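Side-chain contacts in proteasome accessory factor B/C (PafBC) (Paenarthrobacter aurescens, PDB 6SJ9), which probably regulates transcription in the bacterial DNA damage response through winged helix-turn-helix and WYL domains: residues A[346-351]-A[382-387]; A[366-371]-A[376-381]. All coordinates share one frame; numbering follows the deposited sequence.

Interaction 1 (A[346-351]-A[382-387]); sequences EDQLAR and IDDLKI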
ATOM      1  N   GLU A 346     -13.483   6.112  -4.419  1.00 33.89           N
ATOM      2  CA  GLU A 346     -13.476   5.343  -5.665  1.00 40.50           C
ATOM      3  C   GLU A 346     -13.107   6.225  -6.871  1.00 38.02           C
ATOM      4  O   GLU A 346     -12.378   5.778  -7.748  1.00 33.63           O
ATOM      5  CB  GLU A 346     -14.832   4.668  -5.869  1.00 35.29           C
ATOM      6  CG  GLU A 346     -15.051   3.591  -4.799  1.00 35.38           C
ATOM      7  CD  GLU A 346     -16.318   2.738  -5.015  1.00 42.49           C
ATOM      8  OE1 GLU A 346     -17.224   3.217  -5.709  1.00 44.25           O
ATOM      9  OE2 GLU A 346     -16.371   1.594  -4.539  1.00 44.03           O
ATOM     10  N   ASP A 347     -13.577   7.476  -6.931  1.00 34.42           N
ATOM     11  CA  ASP A 347     -13.145   8.362  -8.020  1.00 43.34           C
ATOM     12  C   ASP A 347     -11.616   8.509  -8.041  1.00 38.36           C
ATOM     13  O   ASP A 347     -10.982   8.451  -9.096  1.00 35.04           O
ATOM     14  CB  ASP A 347     -13.778   9.759  -7.871  1.00 46.45           C
ATOM     15  CG  ASP A 347     -15.253   9.817  -8.332  1.00 53.43           C
ATOM     16  OD1 ASP A 347     -15.734   8.832  -8.933  1.00 54.33           O
ATOM     17  OD2 ASP A 347     -15.925  10.876  -8.096  1.00 56.90           O
ATOM     18  N   GLN A 348     -11.009   8.668  -6.872  1.00 34.62           N
ATOM     19  CA  GLN A 348      -9.563   8.849  -6.828  1.00 35.32           C
ATOM     20  C   GLN A 348      -8.832   7.566  -7.229  1.00 37.59           C
ATOM     21  O   GLN A 348      -7.815   7.609  -7.937  1.00 35.10           O
ATOM     22  CB  GLN A 348      -9.145   9.316  -5.424  1.00 36.16           C
ATOM     23  CG  GLN A 348      -7.673   9.602  -5.270  1.00 41.74           C
ATOM     24  CD  GLN A 348      -7.374  10.325  -3.960  1.00 46.04           C
ATOM     25  OE1 GLN A 348      -8.114  10.175  -2.973  1.00 47.99           O
ATOM     26  NE2 GLN A 348      -6.309  11.120  -3.952  1.00 44.98           N
ATOM     27  N   LEU A 349      -9.348   6.419  -6.804  1.00 31.23           N
ATOM     28  CA  LEU A 349      -8.726   5.172  -7.218  1.00 38.58           C
ATOM     29  C   LEU A 349      -8.837   4.984  -8.715  1.00 37.14           C
ATOM     30  O   LEU A 349      -7.866   4.600  -9.356  1.00 33.96           O
ATOM     31  CB  LEU A 349      -9.356   3.979  -6.514  1.00 39.76           C
ATOM     32  CG  LEU A 349      -8.973   4.022  -5.036  1.00 43.08           C
ATOM     33  CD1 LEU A 349      -9.966   3.150  -4.437  1.00 31.46           C
ATOM     34  CD2 LEU A 349      -7.548   3.557  -4.700  1.00 37.84           C
ATOM     35  N   ALA A 350     -10.012   5.272  -9.282  1.00 32.42           N
ATOM     36  CA  ALA A 350     -10.179   5.122 -10.718  1.00 37.57           C
ATOM     37  C   ALA A 350      -9.277   6.093 -11.463  1.00 36.36           C
ATOM     38  O   ALA A 350      -8.656   5.722 -12.452  1.00 37.98           O
ATOM     39  CB  ALA A 350     -11.638   5.350 -11.120  1.00 34.34           C
ATOM     40  N   ARG A 351      -9.179   7.338 -10.986  1.00 39.47           N
ATOM     41  CA  ARG A 351      -8.286   8.292 -11.636  1.00 38.46           C
ATOM     42  C   ARG A 351      -6.828   7.827 -11.570  1.00 38.36           C
ATOM     43  O   ARG A 351      -6.095   7.921 -12.556  1.00 44.32           O
ATOM     44  CB  ARG A 351      -8.461   9.677 -11.013  1.00 37.15           C
ATOM     45  CG  ARG A 351      -7.509  10.752 -11.586  1.00 38.37           C
ATOM     46  CD  ARG A 351      -7.897  12.144 -11.116  1.00 37.26           C
ATOM     47  NE  ARG A 351      -7.597  12.322  -9.687  1.00 38.74           N
ATOM     48  CZ  ARG A 351      -8.507  12.521  -8.741  1.00 39.99           C
ATOM     49  NH1 ARG A 351      -9.796  12.590  -9.061  1.00 40.26           N
ATOM     50  NH2 ARG A 351      -8.133  12.682  -7.468  1.00 37.38           N
ATOM     51  N   ILE A 382      -0.662  16.004  -7.828  1.00 35.91           N
ATOM     52  CA  ILE A 382       0.576  15.589  -7.162  1.00 37.32           C
ATOM     53  C   ILE A 382       0.277  14.674  -5.964  1.00 35.72           C
ATOM     54  O   ILE A 382       0.989  13.688  -5.715  1.00 33.17           O
ATOM     55  CB  ILE A 382       1.373  16.838  -6.766  1.00 35.81           C
ATOM     56  CG1 ILE A 382       1.910  17.487  -8.041  1.00 36.08           C
ATOM     57  CG2 ILE A 382       2.477  16.463  -5.867  1.00 34.67           C
ATOM     58  CD1 ILE A 382       2.360  18.966  -7.816  1.00 38.05           C
ATOM     59  N   ASP A 383      -0.766  14.997  -5.195  1.00 33.02           N
ATOM     60  CA  ASP A 383      -1.086  14.132  -4.077  1.00 36.88           C
ATOM     61  C   ASP A 383      -1.521  12.736  -4.566  1.00 34.37           C
ATOM     62  O   ASP A 383      -1.178  11.736  -3.943  1.00 36.53           O
ATOM     63  CB  ASP A 383      -2.163  14.756  -3.195  1.00 36.08           C
ATOM     64  CG  ASP A 383      -2.085  14.215  -1.770  1.00 42.33           C
ATOM     65  OD1 ASP A 383      -0.961  14.220  -1.221  1.00 43.19           O
ATOM     66  OD2 ASP A 383      -3.108  13.781  -1.188  1.00 44.02           O
ATOM     67  N   ASP A 384      -2.296  12.662  -5.663  1.00 34.12           N
ATOM     68  CA  ASP A 384      -2.623  11.361  -6.253  1.00 35.96           C
ATOM     69  C   ASP A 384      -1.367  10.588  -6.561  1.00 32.75           C
ATOM     70  O   ASP A 384      -1.307   9.394  -6.321  1.00 29.61           O
ATOM     71  CB  ASP A 384      -3.416  11.490  -7.563  1.00 35.24           C
ATOM     72  CG  ASP A 384      -4.822  12.028  -7.357  1.00 42.43           C
ATOM     73  OD1 ASP A 384      -5.374  11.946  -6.246  1.00 44.44           O
ATOM     74  OD2 ASP A 384      -5.381  12.520  -8.346  1.00 46.84           O
ATOM     75  N   LEU A 385      -0.345  11.265  -7.100  1.00 34.22           N
ATOM     76  CA  LEU A 385       0.870  10.562  -7.479  1.00 34.53           C
ATOM     77  C   LEU A 385       1.659  10.143  -6.256  1.00 36.42           C
ATOM     78  O   LEU A 385       2.269   9.073  -6.262  1.00 38.07           O
ATOM     79  CB  LEU A 385       1.738  11.413  -8.425  1.00 32.06           C
ATOM     80  CG  LEU A 385       1.139  11.611  -9.809  1.00 35.82           C
ATOM     81  CD1 LEU A 385       1.850  12.659 -10.626  1.00 35.37           C
ATOM     82  CD2 LEU A 385       1.220  10.296 -10.552  1.00 33.20           C
ATOM     83  N   LYS A 386       1.678  10.977  -5.199  1.00 36.74           N
ATOM     84  CA  LYS A 386       2.378  10.584  -3.972  1.00 37.75           C
ATOM     85  C   LYS A 386       1.738   9.338  -3.357  1.00 36.52           C
ATOM     86  O   LYS A 386       2.437   8.468  -2.846  1.00 39.34           O
ATOM     87  CB  LYS A 386       2.377  11.744  -2.954  1.00 39.89           C
ATOM     88  CG  LYS A 386       3.392  12.911  -3.309  1.00 42.39           C
ATOM     89  CD  LYS A 386       3.044  14.221  -2.524  1.00 41.20           C
ATOM     90  CE  LYS A 386       2.872  14.028  -0.977  1.00 45.09           C
ATOM     91  NZ  LYS A 386       2.340  15.313  -0.350  1.00 49.95           N
ATOM     92  N   ILE A 387       0.405   9.251  -3.365  1.00 38.92           N
ATOM     93  CA  ILE A 387      -0.249   8.041  -2.865  1.00 34.40           C
ATOM     94  C   ILE A 387       0.164   6.848  -3.704  1.00 36.78           C
ATOM     95  O   ILE A 387       0.487   5.776  -3.179  1.00 38.98           O
ATOM     96  CB  ILE A 387      -1.780   8.204  -2.892  1.00 35.73           C
ATOM     97  CG1 ILE A 387      -2.214   9.234  -1.852  1.00 35.35           C
ATOM     98  CG2 ILE A 387      -2.447   6.806  -2.596  1.00 38.12           C
ATOM     99  CD1 ILE A 387      -3.554   9.831  -2.154  1.00 35.92           C
TER
HETATM  100  O   HOH W   1      -5.609  13.425  -2.235  1.00 43.83           O
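Within the PafC winged helix-turn-helix domain, the first helix is tied to the last of the three by a carboxylate, Asp384, gripped by Arg351 and Gln348. The two short helical segments cross at -77° with axes 10.8 Å apart, and the long Arg351 and Gln348 chains bridge most of the gap to the short Asp384. Arg351 comes side-on: its NE reaches Asp384 OD2 at 2.6 Å, while NH2 bonds to Asp384 OD1 at 3.1 Å and also to OD2. The carboxylate lies at the guanidinium edge with the two planes 28° apart, and a bend at chi3 in the otherwise extended arginine chain turns NE and NH2 to face it. Gln348 arrives from another direction, its NE2 meeting Asp384 OD1 at 2.6 Å nearly head-on to the C-O bond, the amide turned 66° from the carboxylate. The same NE2 lies 3.5 Å from Ile387 CD1 and donates to a water that in turn donates to Asp383 OD2. Each oxygen of the buried carboxylate thus accepts two bonds, which fixes its rotation and probably favours the charged form. Shortening Asp384 to an alanine is likely to leave the Arg351 charge without its mate and Gln348 NE2 steadied mainly by the water. Further along helix 346-360, Leu355 packs against Asp384 and Leu385, Met352 touches Ile387, and Trp406 of strand 404-407 touches Leu385 and Ile382.

Interaction 2 (A[366-371]-A[376-381]); sequences HIQEVA and ISRKAL
Leu381 and Ala371 form the close-packed part of this contact, between helix 367-374 and the first turn of helix 378-389. Leu381 CD2 lies 3.3 Å from Ile367 O and 3.4 Å from Ala371 N, so a single methyl presses on the backbone of helix 367-374. CG of Leu381 stands opposite its own backbone N (chi1 179°), which sends the branch toward that helix, and chi2 (62°) then aims CD2. There CD2 also meets Ile367 CG2, Val370 CG1 at 3.9 Å and the methyl of Ala371. The small Ala371 side chain lets the chain come close, its CB 3.4 Å from Ile376 O. Ile376 N donates to Ala371 O at 3.1 Å, from above the carbonyl plane, and closes the turn.

The Gln368 edge is looser. Its OE1 is 3.8 Å from Arg378 CB, the two chains crossing at about a right angle; its amide has its main partner in Asp372, and a water accepting from Arg378 N at 2.8 Å receives only a weak bond from Gln368 NE2. Arg378 itself packs on Ile367 CG2 and on Val154 and His158 of helix 147-159. Beyond the turn, Ser377 OG caps helix 378-389 by accepting from Ala380 N. Two helices joined by a tight turn over a small alanine and a shared apolar core are characteristic of the helix-turn-helix motif, the second probably corresponding to its recognition helix.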
ATOM      1  N   HIS A 366       2.714  14.931 -17.893  1.00 37.73           N
ATOM      2  CA  HIS A 366       2.930  16.363 -17.686  1.00 44.31           C
ATOM      3  C   HIS A 366       1.888  16.895 -16.704  1.00 43.62           C
ATOM      4  O   HIS A 366       0.684  16.914 -16.992  1.00 44.26           O
ATOM      5  CB  HIS A 366       2.903  17.129 -19.009  1.00 53.02           C
ATOM      6  CG  HIS A 366       4.124  16.886 -19.830  1.00 62.96           C
ATOM      7  ND1 HIS A 366       5.276  17.624 -19.676  1.00 65.56           N
ATOM      8  CD2 HIS A 366       4.407  15.934 -20.752  1.00 65.83           C
ATOM      9  CE1 HIS A 366       6.206  17.169 -20.496  1.00 65.04           C
ATOM     10  NE2 HIS A 366       5.701  16.148 -21.165  1.00 67.78           N
ATOM     11  N   ILE A 367       2.350  17.306 -15.540  1.00 41.40           N
ATOM     12  CA  ILE A 367       1.430  17.426 -14.415  1.00 39.33           C
ATOM     13  C   ILE A 367       0.340  18.463 -14.702  1.00 40.32           C
ATOM     14  O   ILE A 367      -0.859  18.169 -14.539  1.00 40.30           O
ATOM     15  CB  ILE A 367       2.193  17.731 -13.126  1.00 38.41           C
ATOM     16  CG1 ILE A 367       2.871  16.445 -12.666  1.00 40.21           C
ATOM     17  CG2 ILE A 367       1.203  18.156 -12.020  1.00 38.13           C
ATOM     18  CD1 ILE A 367       3.900  16.663 -11.611  1.00 43.40           C
ATOM     19  N   GLN A 368       0.726  19.675 -15.141  1.00 34.77           N
ATOM     20  CA  GLN A 368      -0.298  20.729 -15.278  1.00 38.36           C
ATOM     21  C   GLN A 368      -1.355  20.324 -16.293  1.00 42.91           C
ATOM     22  O   GLN A 368      -2.561  20.458 -16.051  1.00 48.24           O
ATOM     23  CB  GLN A 368       0.278  22.072 -15.710  1.00 39.90           C
ATOM     24  CG  GLN A 368      -0.820  23.217 -15.653  1.00 44.56           C
ATOM     25  CD  GLN A 368      -1.362  23.386 -14.205  1.00 49.25           C
ATOM     26  OE1 GLN A 368      -0.595  23.688 -13.290  1.00 50.13           O
ATOM     27  NE2 GLN A 368      -2.661  23.186 -14.005  1.00 47.48           N
ATOM     28  N   GLU A 369      -0.909  19.801 -17.420  1.00 42.25           N
ATOM     29  CA  GLU A 369      -1.802  19.414 -18.495  1.00 46.44           C
ATOM     30  C   GLU A 369      -2.681  18.242 -18.091  1.00 44.75           C
ATOM     31  O   GLU A 369      -3.842  18.164 -18.483  1.00 48.15           O
ATOM     32  CB  GLU A 369      -0.956  19.115 -19.719  1.00 54.69           C
ATOM     33  CG  GLU A 369      -1.633  18.446 -20.847  1.00 65.72           C
ATOM     34  CD  GLU A 369      -0.616  18.170 -21.946  1.00 72.80           C
ATOM     35  OE1 GLU A 369      -0.626  17.057 -22.536  1.00 75.11           O
ATOM     36  OE2 GLU A 369       0.199  19.095 -22.196  1.00 71.90           O
ATOM     37  N   VAL A 370      -2.154  17.311 -17.310  1.00 42.20           N
ATOM     38  CA  VAL A 370      -2.996  16.195 -16.957  1.00 41.43           C
ATOM     39  C   VAL A 370      -3.960  16.583 -15.840  1.00 40.50           C
ATOM     40  O   VAL A 370      -5.114  16.142 -15.836  1.00 38.32           O
ATOM     41  CB  VAL A 370      -2.113  14.984 -16.595  1.00 44.71           C
ATOM     42  CG1 VAL A 370      -2.928  13.893 -15.920  1.00 40.02           C
ATOM     43  CG2 VAL A 370      -1.508  14.400 -17.907  1.00 45.11           C
ATOM     44  N   ALA A 371      -3.540  17.440 -14.908  1.00 39.86           N
ATOM     45  CA  ALA A 371      -4.491  17.923 -13.909  1.00 43.17           C
ATOM     46  C   ALA A 371      -5.667  18.657 -14.567  1.00 50.29           C
ATOM     47  O   ALA A 371      -6.836  18.374 -14.257  1.00 51.12           O
ATOM     48  CB  ALA A 371      -3.779  18.833 -12.921  1.00 33.02           C
ATOM     49  N   ILE A 376      -8.855  18.809 -11.961  1.00 41.19           N
ATOM     50  CA  ILE A 376      -8.423  18.969 -10.586  1.00 41.59           C
ATOM     51  C   ILE A 376      -7.217  19.883 -10.562  1.00 43.80           C
ATOM     52  O   ILE A 376      -6.599  20.167 -11.585  1.00 45.11           O
ATOM     53  CB  ILE A 376      -8.085  17.612  -9.923  1.00 41.71           C
ATOM     54  CG1 ILE A 376      -6.997  16.885 -10.738  1.00 39.56           C
ATOM     55  CG2 ILE A 376      -9.371  16.782  -9.813  1.00 39.41           C
ATOM     56  CD1 ILE A 376      -6.431  15.601 -10.128  1.00 38.54           C
ATOM     57  N   SER A 377      -6.895  20.354  -9.366  1.00 42.67           N
ATOM     58  CA  SER A 377      -5.751  21.233  -9.228  1.00 42.40           C
ATOM     59  C   SER A 377      -4.431  20.474  -9.439  1.00 40.89           C
ATOM     60  O   SER A 377      -4.340  19.255  -9.301  1.00 39.01           O
ATOM     61  CB  SER A 377      -5.765  21.916  -7.856  1.00 45.05           C
ATOM     62  OG  SER A 377      -5.407  21.024  -6.811  1.00 45.72           O
ATOM     63  N   ARG A 378      -3.382  21.249  -9.717  1.00 42.70           N
ATOM     64  CA  ARG A 378      -2.031  20.715  -9.790  1.00 42.56           C
ATOM     65  C   ARG A 378      -1.684  19.962  -8.518  1.00 39.31           C
ATOM     66  O   ARG A 378      -1.177  18.836  -8.559  1.00 39.15           O
ATOM     67  CB  ARG A 378      -1.057  21.883 -10.023  1.00 47.90           C
ATOM     68  CG  ARG A 378       0.399  21.483 -10.158  1.00 51.60           C
ATOM     69  CD  ARG A 378       1.381  22.699 -10.211  1.00 49.06           C
ATOM     70  NE  ARG A 378       2.722  22.255  -9.806  1.00 43.98           N
ATOM     71  CZ  ARG A 378       3.173  22.337  -8.560  1.00 43.52           C
ATOM     72  NH1 ARG A 378       2.418  22.888  -7.600  1.00 39.47           N
ATOM     73  NH2 ARG A 378       4.394  21.889  -8.261  1.00 40.68           N
ATOM     74  N   LYS A 379      -1.979  20.564  -7.365  1.00 41.24           N
ATOM     75  CA  LYS A 379      -1.608  19.954  -6.095  1.00 40.82           C
ATOM     76  C   LYS A 379      -2.409  18.694  -5.812  1.00 36.12           C
ATOM     77  O   LYS A 379      -1.907  17.755  -5.167  1.00 36.10           O
ATOM     78  CB  LYS A 379      -1.845  20.944  -4.950  1.00 48.16           C
ATOM     79  CG  LYS A 379      -0.789  22.021  -4.825  1.00 59.52           C
ATOM     80  CD  LYS A 379       0.388  21.453  -4.099  1.00 60.63           C
ATOM     81  CE  LYS A 379       0.481  22.096  -2.755  1.00 58.32           C
ATOM     82  NZ  LYS A 379       1.270  23.339  -2.785  1.00 58.53           N
ATOM     83  N   ALA A 380      -3.667  18.679  -6.222  1.00 35.85           N
ATOM     84  CA  ALA A 380      -4.460  17.468  -6.064  1.00 36.36           C
ATOM     85  C   ALA A 380      -3.861  16.348  -6.895  1.00 38.31           C
ATOM     86  O   ALA A 380      -3.799  15.195  -6.448  1.00 41.97           O
ATOM     87  CB  ALA A 380      -5.930  17.730  -6.488  1.00 34.22           C
ATOM     88  N   LEU A 381      -3.419  16.663  -8.126  1.00 37.37           N
ATOM     89  CA  LEU A 381      -2.812  15.620  -8.952  1.00 36.40           C
ATOM     90  C   LEU A 381      -1.496  15.105  -8.348  1.00 36.84           C
ATOM     91  O   LEU A 381      -1.258  13.896  -8.313  1.00 35.79           O
ATOM     92  CB  LEU A 381      -2.595  16.145 -10.370  1.00 36.56           C
ATOM     93  CG  LEU A 381      -1.937  15.088 -11.259  1.00 42.59           C
ATOM     94  CD1 LEU A 381      -2.788  13.893 -11.383  1.00 45.34           C
ATOM     95  CD2 LEU A 381      -1.723  15.619 -12.644  1.00 46.39           C
TER
HETATM   96  O   HOH W   2      -3.799  23.770 -10.957  1.00 43.44           O

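Both contacts belong to one three-helix unit and share helix 378-389, which interaction 2 approaches from helix 367-374 and interaction 1 from helix 346-360. Their chemistry differs: interaction 1 is polar, a charged bridge across widely spaced helices, whereas interaction 2 joins chain neighbours through methyl packing and a backbone bond, with water only at its margin. Interaction 1 has one buried residue, Asp384, among partly exposed ones, whereas interaction 2 buries half of its touching residues. They meet at Ile376, whose CD1 lies 3.5 Å from Arg351 NE, so the salt bridge has the Ile376 side chain along one flank. Ile367 and Ile382 also touch, a second link between the two sets of segments.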